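Local atomic coordinates of xylulose kinase (Escherichia coli, PDB entry 2NLX), a protein that phosphorylates D-xylulose with ATP to D-xylulose 5-phosphate and, less efficiently, 1-deoxy-D-xylulose, working as a homodimeric sugar kinase of the FGGY family. Residues G257-V262 / S289-A294; K386-T391 / G411-Y416; Y155-M160 / V225-G230; A85-L90 / Q145-L150. All coordinates share one frame; numbering follows the deposited sequence.

Contact 1 of 4, residues G257-V262 / S289-A294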
loop_
_atom_site.group_PDB
_atom_site.type_symbol
_atom_site.label_atom_id
_atom_site.label_comp_id
_atom_site.label_asym_id
_atom_site.label_seq_id
_atom_site.Cartn_x
_atom_site.Cartn_y
_atom_site.Cartn_z
ATOM N N GLY A 257 -13.504 -2.814 19.852
ATOM C CA GLY A 257 -13.857 -1.410 19.887
ATOM C C GLY A 257 -15.349 -1.190 19.896
ATOM O O GLY A 257 -16.074 -1.675 19.035
ATOM N N VAL A 258 -15.805 -0.419 20.874
ATOM C CA VAL A 258 -17.216 -0.151 21.015
ATOM C C VAL A 258 -17.425 1.240 21.576
ATOM O O VAL A 258 -16.663 1.705 22.415
ATOM C CB VAL A 258 -17.860 -1.181 22.002
ATOM C CG1 VAL A 258 -19.194 -0.675 22.526
ATOM C CG2 VAL A 258 -18.059 -2.514 21.307
ATOM N N TYR A 259 -18.445 1.917 21.088
ATOM C CA TYR A 259 -18.784 3.213 21.636
ATOM C C TYR A 259 -20.177 2.923 22.183
ATOM O O TYR A 259 -21.077 2.528 21.438
ATOM C CB TYR A 259 -18.824 4.303 20.558
ATOM C CG TYR A 259 -19.092 5.684 21.126
ATOM C CD1 TYR A 259 -18.436 6.124 22.275
ATOM C CD2 TYR A 259 -20.019 6.541 20.531
ATOM C CE1 TYR A 259 -18.696 7.367 22.819
ATOM C CE2 TYR A 259 -20.287 7.795 21.072
ATOM C CZ TYR A 259 -19.622 8.199 22.217
ATOM O OH TYR A 259 -19.892 9.436 22.765
ATOM N N PHE A 260 -20.338 3.080 23.489
ATOM C CA PHE A 260 -21.602 2.786 24.149
ATOM C C PHE A 260 -22.129 4.040 24.825
ATOM O O PHE A 260 -21.387 4.748 25.514
ATOM C CB PHE A 260 -21.354 1.688 25.191
ATOM C CG PHE A 260 -22.592 1.120 25.811
ATOM C CD1 PHE A 260 -23.124 -0.078 25.351
ATOM C CD2 PHE A 260 -23.197 1.748 26.897
ATOM C CE1 PHE A 260 -24.240 -0.653 25.972
ATOM C CE2 PHE A 260 -24.310 1.188 27.522
ATOM C CZ PHE A 260 -24.832 -0.016 27.061
ATOM N N ALA A 261 -23.411 4.314 24.633
ATOM C CA ALA A 261 -24.007 5.489 25.247
ATOM C C ALA A 261 -25.436 5.250 25.747
ATOM O O ALA A 261 -26.314 4.794 25.000
ATOM C CB ALA A 261 -23.988 6.659 24.266
ATOM N N VAL A 262 -25.654 5.565 27.021
ATOM C CA VAL A 262 -26.968 5.420 27.624
ATOM C C VAL A 262 -27.821 6.568 27.107
ATOM O O VAL A 262 -27.563 7.717 27.414
ATOM C CB VAL A 262 -26.896 5.501 29.175
ATOM C CG1 VAL A 262 -28.266 5.255 29.772
ATOM C CG2 VAL A 262 -25.904 4.484 29.707
ATOM N N SER A 289 -22.179 1.258 18.926
ATOM C CA SER A 289 -21.666 1.169 17.578
ATOM C C SER A 289 -20.327 0.472 17.629
ATOM O O SER A 289 -19.519 0.720 18.532
ATOM C CB SER A 289 -21.497 2.579 17.011
ATOM O OG SER A 289 -21.430 2.553 15.603
ATOM N N VAL A 290 -20.090 -0.410 16.681
ATOM C CA VAL A 290 -18.832 -1.104 16.621
ATOM C C VAL A 290 -17.767 -0.200 16.037
ATOM O O VAL A 290 -18.020 0.529 15.098
ATOM C CB VAL A 290 -18.947 -2.369 15.788
ATOM C CG1 VAL A 290 -17.782 -3.249 16.003
ATOM C CG2 VAL A 290 -20.179 -3.093 16.134
ATOM N N MET A 291 -16.570 -0.262 16.597
ATOM C CA MET A 291 -15.498 0.606 16.177
ATOM C C MET A 291 -14.228 -0.172 15.938
ATOM O O MET A 291 -14.174 -1.366 16.170
ATOM C CB MET A 291 -15.263 1.705 17.201
ATOM C CG MET A 291 -16.507 2.454 17.586
ATOM S SD MET A 291 -16.833 3.866 16.550
ATOM C CE MET A 291 -16.481 5.138 17.719
ATOM N N LEU A 292 -13.208 0.515 15.452
ATOM C CA LEU A 292 -11.889 -0.068 15.350
ATOM C C LEU A 292 -11.337 -0.378 16.711
ATOM O O LEU A 292 -11.684 0.252 17.692
ATOM C CB LEU A 292 -10.930 0.864 14.631
ATOM C CG LEU A 292 -11.261 1.350 13.224
ATOM C CD1 LEU A 292 -10.452 2.585 12.921
ATOM C CD2 LEU A 292 -10.994 0.297 12.189
ATOM N N SER A 293 -10.445 -1.347 16.762
ATOM C CA SER A 293 -9.513 -1.434 17.857
ATOM C C SER A 293 -8.179 -0.853 17.481
ATOM O O SER A 293 -7.292 -1.580 17.067
ATOM C CB SER A 293 -9.336 -2.880 18.247
ATOM O OG SER A 293 -10.361 -3.651 17.665
ATOM N N ALA A 294 -8.026 0.452 17.643
ATOM C CA ALA A 294 -6.928 0.963 18.437
ATOM C C ALA A 294 -6.405 0.152 19.586
ATOM O O ALA A 294 -7.123 -0.110 20.530
ATOM C CB ALA A 294 -7.403 2.062 19.322
#
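Tyr259 N donates to Ser289 O over 3.0 Å, a bond close to straight at the hydrogen (162°), and Ser289 N gives back to Tyr259 O, also at 3.0 Å. Each donor lies in the carbonyl plane of its acceptor, so the exchange between residues 257-262 and 289-294 is regular here. Two residues back along the first strand, Met291 N reaches Gly257 O at 2.9 Å, but less regularly, since the donor stands well above the plane of the Gly257 carbonyl and not on a lone pair. Between these bonds sit Val258 and Val290, an antiparallel non-hydrogen-bonded pair.

The two strands are neighbours in the mixed sheet of the C-terminal domain, one of the two actin-like ATPase domains of an FGGY kinase. Val258 and Val290 share the face that approaches the active site, the Val258 side chain lying about 7 Å from that of Asp233, the probable proton acceptor, and that of Val290 about 8 Å from the substrate-binding His78.

The other face carries Tyr259. Its ring, anti to the backbone N (chi1 -176°), leads off toward helix 358-381, and its hydroxyl is hydrogen-bonded to His381. Met291 bends twice along its chain and brings its methyl CE to 3.8 Å from Tyr259 CB, arriving obliquely to the ring; Met377 of the same helix touches both residues. At the far end, Gly257 CA lies 3.5 Å from Leu292 O in a CA-H...O contact.

Contact 2 of 4, residues K386-T391 / G411-Y416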
loop_
_atom_site.group_PDB
_atom_site.type_symbol
_atom_site.label_atom_id
_atom_site.label_comp_id
_atom_site.label_asym_id
_atom_site.label_seq_id
_atom_site.Cartn_x
_atom_site.Cartn_y
_atom_site.Cartn_z
ATOM N N LYS A 386 -25.660 13.155 24.016
ATOM C CA LYS A 386 -25.171 14.469 24.385
ATOM C C LYS A 386 -24.133 14.408 25.471
ATOM O O LYS A 386 -24.184 15.204 26.382
ATOM C CB LYS A 386 -26.311 15.353 24.871
ATOM C CG LYS A 386 -26.675 16.483 23.940
ATOM C CD LYS A 386 -28.056 17.048 24.241
ATOM C CE LYS A 386 -28.538 17.968 23.127
ATOM N NZ LYS A 386 -29.300 19.155 23.595
ATOM N N PRO A 387 -23.179 13.487 25.385
ATOM C CA PRO A 387 -22.188 13.390 26.458
ATOM C C PRO A 387 -21.346 14.657 26.566
ATOM O O PRO A 387 -20.913 15.214 25.551
ATOM C CB PRO A 387 -21.355 12.190 26.039
ATOM C CG PRO A 387 -21.376 12.296 24.540
ATOM C CD PRO A 387 -22.818 12.620 24.249
ATOM N N GLN A 388 -21.131 15.124 27.789
ATOM C CA GLN A 388 -20.307 16.306 28.008
ATOM C C GLN A 388 -18.870 15.813 27.882
ATOM O O GLN A 388 -18.032 16.407 27.192
ATOM C CB GLN A 388 -20.539 16.857 29.410
ATOM C CG GLN A 388 -19.274 16.970 30.255
ATOM C CD GLN A 388 -18.463 18.220 29.956
ATOM O OE1 GLN A 388 -18.313 18.614 28.801
ATOM N NE2 GLN A 388 -17.924 18.843 31.001
ATOM N N SER A 389 -18.596 14.712 28.568
ATOM C CA SER A 389 -17.291 14.096 28.540
ATOM C C SER A 389 -17.569 12.627 28.305
ATOM O O SER A 389 -18.642 12.125 28.643
ATOM C CB SER A 389 -16.583 14.289 29.870
ATOM O OG SER A 389 -17.333 13.690 30.905
ATOM N N VAL A 390 -16.601 11.941 27.720
ATOM C CA VAL A 390 -16.743 10.535 27.412
ATOM C C VAL A 390 -15.695 9.719 28.150
ATOM O O VAL A 390 -14.518 10.103 28.205
ATOM C CB VAL A 390 -16.588 10.316 25.914
ATOM C CG1 VAL A 390 -16.609 8.835 25.596
ATOM C CG2 VAL A 390 -17.690 11.054 25.181
ATOM N N THR A 391 -16.123 8.599 28.730
ATOM C CA THR A 391 -15.189 7.755 29.445
ATOM C C THR A 391 -14.465 6.899 28.434
ATOM O O THR A 391 -15.071 6.324 27.531
ATOM C CB THR A 391 -15.882 6.874 30.495
ATOM O OG1 THR A 391 -16.332 7.702 31.585
ATOM C CG2 THR A 391 -14.907 5.819 31.014
ATOM N N GLY A 411 -12.821 16.534 19.449
ATOM C CA GLY A 411 -13.377 17.736 20.033
ATOM C C GLY A 411 -14.108 17.360 21.305
ATOM O O GLY A 411 -14.767 18.188 21.922
ATOM N N GLN A 412 -13.982 16.097 21.694
ATOM C CA GLN A 412 -14.629 15.602 22.895
ATOM C C GLN A 412 -13.675 15.468 24.069
ATOM O O GLN A 412 -12.538 15.008 23.923
ATOM C CB GLN A 412 -15.266 14.238 22.638
ATOM C CG GLN A 412 -16.769 14.231 22.769
ATOM C CD GLN A 412 -17.435 14.921 21.604
ATOM O OE1 GLN A 412 -17.171 14.591 20.443
ATOM N NE2 GLN A 412 -18.310 15.882 21.900
ATOM N N GLN A 413 -14.149 15.881 25.237
ATOM C CA GLN A 413 -13.356 15.748 26.444
ATOM C C GLN A 413 -13.290 14.240 26.698
ATOM O O GLN A 413 -14.285 13.540 26.526
ATOM C CB GLN A 413 -14.038 16.454 27.615
ATOM C CG GLN A 413 -13.374 16.145 28.926
ATOM C CD GLN A 413 -13.916 16.943 30.083
ATOM O OE1 GLN A 413 -13.620 16.635 31.233
ATOM N NE2 GLN A 413 -14.698 17.976 29.795
ATOM N N LEU A 414 -12.127 13.735 27.082
ATOM C CA LEU A 414 -11.996 12.306 27.315
ATOM C C LEU A 414 -11.465 11.968 28.709
ATOM O O LEU A 414 -10.297 12.222 29.024
ATOM C CB LEU A 414 -11.079 11.693 26.262
ATOM C CG LEU A 414 -11.506 11.746 24.796
ATOM C CD1 LEU A 414 -10.444 11.061 23.946
ATOM C CD2 LEU A 414 -12.846 11.060 24.608
ATOM N N ASP A 415 -12.323 11.396 29.547
ATOM C CA ASP A 415 -11.899 11.022 30.889
ATOM C C ASP A 415 -11.388 9.600 30.855
ATOM O O ASP A 415 -12.162 8.652 30.693
ATOM C CB ASP A 415 -13.050 11.129 31.882
ATOM C CG ASP A 415 -13.739 12.470 31.822
ATOM O OD1 ASP A 415 -13.044 13.474 31.534
ATOM O OD2 ASP A 415 -14.967 12.515 32.072
ATOM N N TYR A 416 -10.071 9.471 30.981
ATOM C CA TYR A 416 -9.417 8.179 30.972
ATOM C C TYR A 416 -9.486 7.580 32.380
ATOM O O TYR A 416 -8.931 8.120 33.351
ATOM C CB TYR A 416 -7.965 8.353 30.506
ATOM C CG TYR A 416 -7.075 7.122 30.586
ATOM C CD1 TYR A 416 -7.435 5.925 29.964
ATOM C CD2 TYR A 416 -5.847 7.174 31.246
ATOM C CE1 TYR A 416 -6.592 4.814 30.000
ATOM C CE2 TYR A 416 -4.997 6.072 31.283
ATOM C CZ TYR A 416 -5.373 4.901 30.659
ATOM O OH TYR A 416 -4.521 3.821 30.675
#
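Ser389 and Asp415 face each other from adjacent strands, the hydroxyl OG giving its proton to Asp415 OD2 at 2.9 Å. The serine's first torsion (chi1 61°) turns OG toward the carboxylate of the neighbouring strand. The hydroxyl meets that carboxylate on the syn side, 30° out of its plane. The other carboxylate oxygen, OD1, is hydrogen-bonded to Ser454, so Asp415 links the strands on both flanks of its own. On the same face Gln413, its chain extended, passes alongside the serine, with Gln413 CG 3.8 Å from Ser389 CB.

These strands, 389-393 and 413-417, are the parallel pair of a beta-alpha-beta crossover whose connecting helix is 400-410, within the mixed sheet of the C-terminal domain. Val390 serves both sides of the backbone exchange: Val390 N donates to Gln413 O at 3.1 Å, and Val390 O receives Asp415 N at 2.9 Å, each donor tilted somewhat from its carbonyl plane.

On the opposite face Val390 and Leu414 make an apolar pair. Leu414 turns one methyl back toward its neighbour, so that Leu414 CD2 rests 4.0 Å from Val390 CB. The bent chain of Gln412 crosses Val390 at a slant, its CG 4.1 Å from Val390 CG2, and Gln412 also touches His381 of helix 358-381.

Contact 3 of 4, residues Y155-M160 / V225-G230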
loop_
_atom_site.group_PDB
_atom_site.type_symbol
_atom_site.label_atom_id
_atom_site.label_comp_id
_atom_site.label_asym_id
_atom_site.label_seq_id
_atom_site.Cartn_x
_atom_site.Cartn_y
_atom_site.Cartn_z
ATOM N N TYR A 155 -28.533 -20.110 28.061
ATOM C CA TYR A 155 -28.480 -21.570 28.022
ATOM C C TYR A 155 -27.640 -21.930 29.245
ATOM O O TYR A 155 -27.914 -22.889 29.965
ATOM C CB TYR A 155 -27.779 -22.072 26.754
ATOM C CG TYR A 155 -27.392 -23.533 26.819
ATOM C CD1 TYR A 155 -28.294 -24.536 26.465
ATOM C CD2 TYR A 155 -26.137 -23.913 27.294
ATOM C CE1 TYR A 155 -27.954 -25.885 26.588
ATOM C CE2 TYR A 155 -25.783 -25.258 27.426
ATOM C CZ TYR A 155 -26.697 -26.234 27.075
ATOM O OH TYR A 155 -26.348 -27.560 27.231
ATOM N N LEU A 156 -26.614 -21.128 29.478
ATOM C CA LEU A 156 -25.736 -21.324 30.609
ATOM C C LEU A 156 -26.569 -21.247 31.885
ATOM O O LEU A 156 -26.362 -22.024 32.822
ATOM C CB LEU A 156 -24.677 -20.230 30.625
ATOM C CG LEU A 156 -23.260 -20.704 30.910
ATOM C CD1 LEU A 156 -22.838 -21.695 29.837
ATOM C CD2 LEU A 156 -22.320 -19.513 30.956
ATOM N N ARG A 157 -27.513 -20.308 31.918
ATOM C CA ARG A 157 -28.371 -20.134 33.086
ATOM C C ARG A 157 -29.243 -21.371 33.352
ATOM O O ARG A 157 -29.355 -21.828 34.492
ATOM C CB ARG A 157 -29.268 -18.913 32.913
ATOM C CG ARG A 157 -30.020 -18.560 34.180
ATOM C CD ARG A 157 -31.338 -17.893 33.858
ATOM N NE ARG A 157 -31.142 -16.760 32.971
ATOM C CZ ARG A 157 -30.485 -15.658 33.306
ATOM N NH1 ARG A 157 -29.960 -15.525 34.521
ATOM N NH2 ARG A 157 -30.328 -14.699 32.404
ATOM N N LEU A 158 -29.864 -21.898 32.297
ATOM C CA LEU A 158 -30.716 -23.080 32.407
ATOM C C LEU A 158 -29.958 -24.231 33.060
ATOM O O LEU A 158 -30.510 -24.960 33.878
ATOM C CB LEU A 158 -31.195 -23.520 31.020
ATOM C CG LEU A 158 -31.944 -24.853 30.892
ATOM C CD1 LEU A 158 -33.258 -24.782 31.613
ATOM C CD2 LEU A 158 -32.180 -25.165 29.426
ATOM N N ARG A 159 -28.693 -24.390 32.693
ATOM C CA ARG A 159 -27.871 -25.457 33.242
ATOM C C ARG A 159 -27.508 -25.192 34.696
ATOM O O ARG A 159 -27.232 -26.122 35.457
ATOM C CB ARG A 159 -26.607 -25.605 32.404
ATOM C CG ARG A 159 -26.897 -25.990 30.978
ATOM C CD ARG A 159 -26.921 -27.495 30.839
ATOM N NE ARG A 159 -25.566 -28.025 30.942
ATOM C CZ ARG A 159 -25.250 -29.307 30.828
ATOM N NH1 ARG A 159 -26.196 -30.207 30.613
ATOM N NH2 ARG A 159 -23.981 -29.681 30.910
ATOM N N MET A 160 -27.515 -23.924 35.089
ATOM C CA MET A 160 -27.167 -23.573 36.456
ATOM C C MET A 160 -28.383 -23.499 37.382
ATOM O O MET A 160 -28.265 -23.694 38.585
ATOM C CB MET A 160 -26.458 -22.209 36.508
ATOM C CG MET A 160 -25.123 -22.086 35.784
ATOM S SD MET A 160 -24.266 -20.495 36.168
ATOM C CE MET A 160 -25.383 -19.295 35.476
ATOM N N VAL A 225 -26.936 -19.924 45.848
ATOM C CA VAL A 225 -27.055 -18.482 45.671
ATOM C C VAL A 225 -27.992 -18.030 44.533
ATOM O O VAL A 225 -28.175 -18.734 43.529
ATOM C CB VAL A 225 -25.613 -17.916 45.472
ATOM C CG1 VAL A 225 -25.628 -16.616 44.707
ATOM C CG2 VAL A 225 -24.943 -17.733 46.842
ATOM N N PRO A 226 -28.612 -16.847 44.684
ATOM C CA PRO A 226 -29.523 -16.314 43.658
ATOM C C PRO A 226 -28.740 -15.928 42.391
ATOM O O PRO A 226 -27.558 -15.582 42.455
ATOM C CB PRO A 226 -30.143 -15.080 44.327
ATOM C CG PRO A 226 -29.916 -15.302 45.800
ATOM C CD PRO A 226 -28.560 -15.959 45.854
ATOM N N VAL A 227 -29.400 -15.989 41.244
ATOM C CA VAL A 227 -28.746 -15.646 39.995
ATOM C C VAL A 227 -29.549 -14.593 39.274
ATOM O O VAL A 227 -30.739 -14.793 39.004
ATOM C CB VAL A 227 -28.605 -16.864 39.079
ATOM C CG1 VAL A 227 -27.798 -16.477 37.838
ATOM C CG2 VAL A 227 -27.925 -18.003 39.834
ATOM N N VAL A 228 -28.904 -13.472 38.956
ATOM C CA VAL A 228 -29.606 -12.391 38.269
ATOM C C VAL A 228 -29.694 -12.631 36.777
ATOM O O VAL A 228 -29.048 -13.528 36.228
ATOM C CB VAL A 228 -28.926 -11.038 38.511
ATOM C CG1 VAL A 228 -28.934 -10.727 39.991
ATOM C CG2 VAL A 228 -27.483 -11.065 37.986
ATOM N N ALA A 229 -30.511 -11.813 36.124
ATOM C CA ALA A 229 -30.709 -11.917 34.683
ATOM C C ALA A 229 -29.400 -11.615 33.928
ATOM O O ALA A 229 -29.059 -12.300 32.969
ATOM C CB ALA A 229 -31.819 -10.959 34.256
ATOM N N GLY A 230 -28.664 -10.597 34.384
ATOM C CA GLY A 230 -27.415 -10.222 33.734
ATOM C C GLY A 230 -27.619 -9.281 32.547
ATOM O O GLY A 230 -28.509 -8.428 32.562
#
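Arg157 reaches from helix 152-161 to two consecutive carbonyls of strand 226-232, pinning the helix to the mixed sheet of the N-terminal actin-like ATPase domain. Helix and strand run almost antiparallel (170°), their axes 10.7 Å apart, a gap that a long side chain can span. The arginine leaves the helix with CG anti to the backbone N (chi1 -171°), which aims the chain at the sheet, and a bend at chi3 then turns the guanidinium edge-on to the strand.

Both acceptors lie in the guanidinium plane. NH2 gives an almost linear bond (175°) to Ala229 O at 2.8 Å, meeting a lone pair of that oxygen. NH1 also reaches Val228 O at 2.8 Å, but from above the carbonyl plane. The two carbonyls can be gripped together probably because the strand is interrupted here: Ala229 has helical backbone angles, and Gly230, with positive phi, follows directly. Asp154 forms a salt bridge with NH2, and NE makes a weak bond to Ala165 O; the buried charge is therefore probably neutralised by a carboxylate one turn back on the same helix. A methionine in its place would probably leave Val228 O and Ala229 O without these donors and Asp154 without its cationic mate.

One turn onward, Met160 also faces the strand, extended at chi2, and packs beside Ile73 of strand 70-75, next to the arginine's own contact with that isoleucine. Val227 comes up at the edge of the guanidinium, near its plane, its CG1 lying 4.1 Å from Arg157 NH1 and 4.4 Å from Met160 CE.

Contact 4 of 4, residues A85-L90 / Q145-L150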
loop_
_atom_site.group_PDB
_atom_site.type_symbol
_atom_site.label_atom_id
_atom_site.label_comp_id
_atom_site.label_asym_id
_atom_site.label_seq_id
_atom_site.Cartn_x
_atom_site.Cartn_y
_atom_site.Cartn_z
ATOM N N ALA A 85 -38.165 -30.271 23.777
ATOM C CA ALA A 85 -38.852 -30.398 25.063
ATOM C C ALA A 85 -38.074 -31.118 26.173
ATOM O O ALA A 85 -38.359 -30.915 27.355
ATOM C CB ALA A 85 -40.202 -31.056 24.862
ATOM N N GLN A 86 -37.108 -31.956 25.806
ATOM C CA GLN A 86 -36.301 -32.662 26.806
ATOM C C GLN A 86 -35.108 -31.789 27.175
ATOM O O GLN A 86 -34.179 -32.242 27.840
ATOM C CB GLN A 86 -35.777 -33.999 26.264
ATOM C CG GLN A 86 -36.593 -35.250 26.618
ATOM C CD GLN A 86 -37.981 -35.287 25.971
ATOM O OE1 GLN A 86 -38.130 -35.042 24.767
ATOM N NE2 GLN A 86 -39.004 -35.616 26.772
ATOM N N GLN A 87 -35.138 -30.538 26.717
ATOM C CA GLN A 87 -34.062 -29.589 26.979
ATOM C C GLN A 87 -32.770 -29.996 26.258
ATOM O O GLN A 87 -31.667 -29.693 26.712
ATOM C CB GLN A 87 -33.820 -29.472 28.491
ATOM C CG GLN A 87 -34.825 -28.563 29.266
ATOM C CD GLN A 87 -36.306 -28.964 29.119
ATOM O OE1 GLN A 87 -36.715 -30.071 29.492
ATOM N NE2 GLN A 87 -37.110 -28.051 28.580
ATOM N N ARG A 88 -32.911 -30.670 25.122
ATOM C CA ARG A 88 -31.750 -31.110 24.348
ATOM C C ARG A 88 -31.393 -30.185 23.180
ATOM O O ARG A 88 -32.261 -29.567 22.558
ATOM C CB ARG A 88 -31.957 -32.543 23.833
ATOM C CG ARG A 88 -31.726 -33.621 24.901
ATOM C CD ARG A 88 -32.080 -35.012 24.394
ATOM N NE ARG A 88 -33.449 -35.055 23.871
ATOM C CZ ARG A 88 -34.054 -36.159 23.441
ATOM N NH1 ARG A 88 -33.427 -37.330 23.466
ATOM N NH2 ARG A 88 -35.297 -36.081 22.980
ATOM N N VAL A 89 -30.100 -30.108 22.894
ATOM C CA VAL A 89 -29.583 -29.275 21.819
ATOM C C VAL A 89 -29.849 -29.897 20.447
ATOM O O VAL A 89 -29.282 -30.947 20.123
ATOM C CB VAL A 89 -28.064 -29.069 22.004
ATOM C CG1 VAL A 89 -27.498 -28.316 20.825
ATOM C CG2 VAL A 89 -27.798 -28.318 23.310
ATOM N N LEU A 90 -30.698 -29.253 19.644
ATOM C CA LEU A 90 -31.026 -29.769 18.316
ATOM C C LEU A 90 -29.891 -29.597 17.306
ATOM O O LEU A 90 -29.809 -30.356 16.338
ATOM C CB LEU A 90 -32.268 -29.080 17.739
ATOM C CG LEU A 90 -33.694 -29.275 18.247
ATOM C CD1 LEU A 90 -34.132 -30.729 18.135
ATOM C CD2 LEU A 90 -33.751 -28.791 19.661
ATOM N N GLN A 145 -39.162 -29.409 15.947
ATOM C CA GLN A 145 -38.869 -29.751 17.338
ATOM C C GLN A 145 -38.607 -28.621 18.323
ATOM O O GLN A 145 -38.661 -28.847 19.528
ATOM C CB GLN A 145 -37.654 -30.661 17.389
ATOM C CG GLN A 145 -37.803 -31.968 16.674
ATOM C CD GLN A 145 -36.516 -32.747 16.719
ATOM O OE1 GLN A 145 -35.531 -32.365 16.093
ATOM N NE2 GLN A 145 -36.506 -33.836 17.482
ATOM N N ILE A 146 -38.307 -27.421 17.833
ATOM C CA ILE A 146 -37.994 -26.311 18.727
ATOM C C ILE A 146 -39.019 -26.041 19.816
ATOM O O ILE A 146 -40.164 -25.687 19.551
ATOM C CB ILE A 146 -37.766 -24.999 17.965
ATOM C CG1 ILE A 146 -36.981 -25.261 16.677
ATOM C CG2 ILE A 146 -36.998 -24.037 18.851
ATOM C CD1 ILE A 146 -35.654 -25.939 16.905
ATOM N N ASP A 147 -38.569 -26.192 21.054
ATOM C CA ASP A 147 -39.400 -25.978 22.228
ATOM C C ASP A 147 -38.991 -24.659 22.880
ATOM O O ASP A 147 -39.818 -23.928 23.419
ATOM C CB ASP A 147 -39.220 -27.167 23.194
ATOM C CG ASP A 147 -39.904 -26.955 24.521
ATOM O OD1 ASP A 147 -39.217 -26.542 25.482
ATOM O OD2 ASP A 147 -41.123 -27.185 24.612
ATOM N N LYS A 148 -37.705 -24.347 22.786
ATOM C CA LYS A 148 -37.168 -23.126 23.366
ATOM C C LYS A 148 -35.976 -22.647 22.546
ATOM O O LYS A 148 -35.269 -23.454 21.946
ATOM C CB LYS A 148 -36.710 -23.404 24.794
ATOM C CG LYS A 148 -37.306 -22.492 25.833
ATOM C CD LYS A 148 -38.784 -22.792 26.060
ATOM C CE LYS A 148 -39.354 -21.892 27.145
ATOM N NZ LYS A 148 -40.804 -22.121 27.344
ATOM N N VAL A 149 -35.760 -21.335 22.519
ATOM C CA VAL A 149 -34.619 -20.749 21.807
ATOM C C VAL A 149 -33.906 -19.869 22.811
ATOM O O VAL A 149 -34.484 -18.904 23.312
ATOM C CB VAL A 149 -35.051 -19.871 20.624
ATOM C CG1 VAL A 149 -33.827 -19.161 20.044
ATOM C CG2 VAL A 149 -35.729 -20.729 19.556
ATOM N N LEU A 150 -32.654 -20.193 23.107
ATOM C CA LEU A 150 -31.916 -19.425 24.096
ATOM C C LEU A 150 -30.627 -18.759 23.637
ATOM O O LEU A 150 -29.920 -19.275 22.766
ATOM C CB LEU A 150 -31.587 -20.318 25.295
ATOM C CG LEU A 150 -32.744 -20.901 26.103
ATOM C CD1 LEU A 150 -32.175 -21.837 27.158
ATOM C CD2 LEU A 150 -33.559 -19.780 26.740
HETATM O O HOH W 1 -40.099 -31.034 21.066
#
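Asp147 lies against the backbone of Ala85 where a small antiparallel sheet of two strands, 81-83 and 148-150, gives way to loops at the surface of the N-terminal domain. Asp147 and Lys148 both face Leu83, forming a classic beta bulge, and the loop 85-90 follows the first strand. Contact between the two segments is mainly by side chains, with one water between backbones.

The first kind of interaction is van der Waals packing of a polar side chain. With CG anti to its backbone N (chi1 173°), Asp147 folds its carboxylate along Ala85: CB is 3.3 Å from Ala85 N, CG is 3.6 Å from Ala85 CA, and OD2 is 4.0 Å from the methyl CB of Ala85. A glycine here would probably open a gap beside Ala85 and leave that part of the loop freer to shift.

The second kind centres on Leu90, which points at the other segment and is met by two residues in succession. Ile146 starts away from the loop, but its end curls back, placing CD1 4.1 Å from Leu90 CG. The extended chain of Gln145 runs past Leu90 CD1 at a slant, with Gln145 CB at 3.6 Å from that methyl and the amide carbon CD at 3.4 Å. Ile146 also packs on Leu82, which joins this cluster to the small sheet, and its carbonyl is hydrogen-bonded to Gln198.

The third kind is water-mediated. A single water donates to Gln145 O at 3.0 Å and accepts a weak bond from Ala85 N at 3.4 Å.

Overall arrangement
From the N terminus the four contacts follow in series, each loop closed before the next opens, so none nests or crosses. Contact 4 closes a largely helical excursion at the edge of the N-terminal domain. Strand 148-150 leads directly into helix 152-161, where contact 3 begins; Leu150 packs on Tyr155 and Leu158, and contact 3 then ties that helix to the domain's main sheet. In the C-terminal domain, contact 1 joins antiparallel neighbours and contact 2 a parallel pair of one sheet, meeting where Tyr259 OH packs against Pro387 and Val390. Contacts 2 and 4 are farthest apart, their centres about 45 Å from each other.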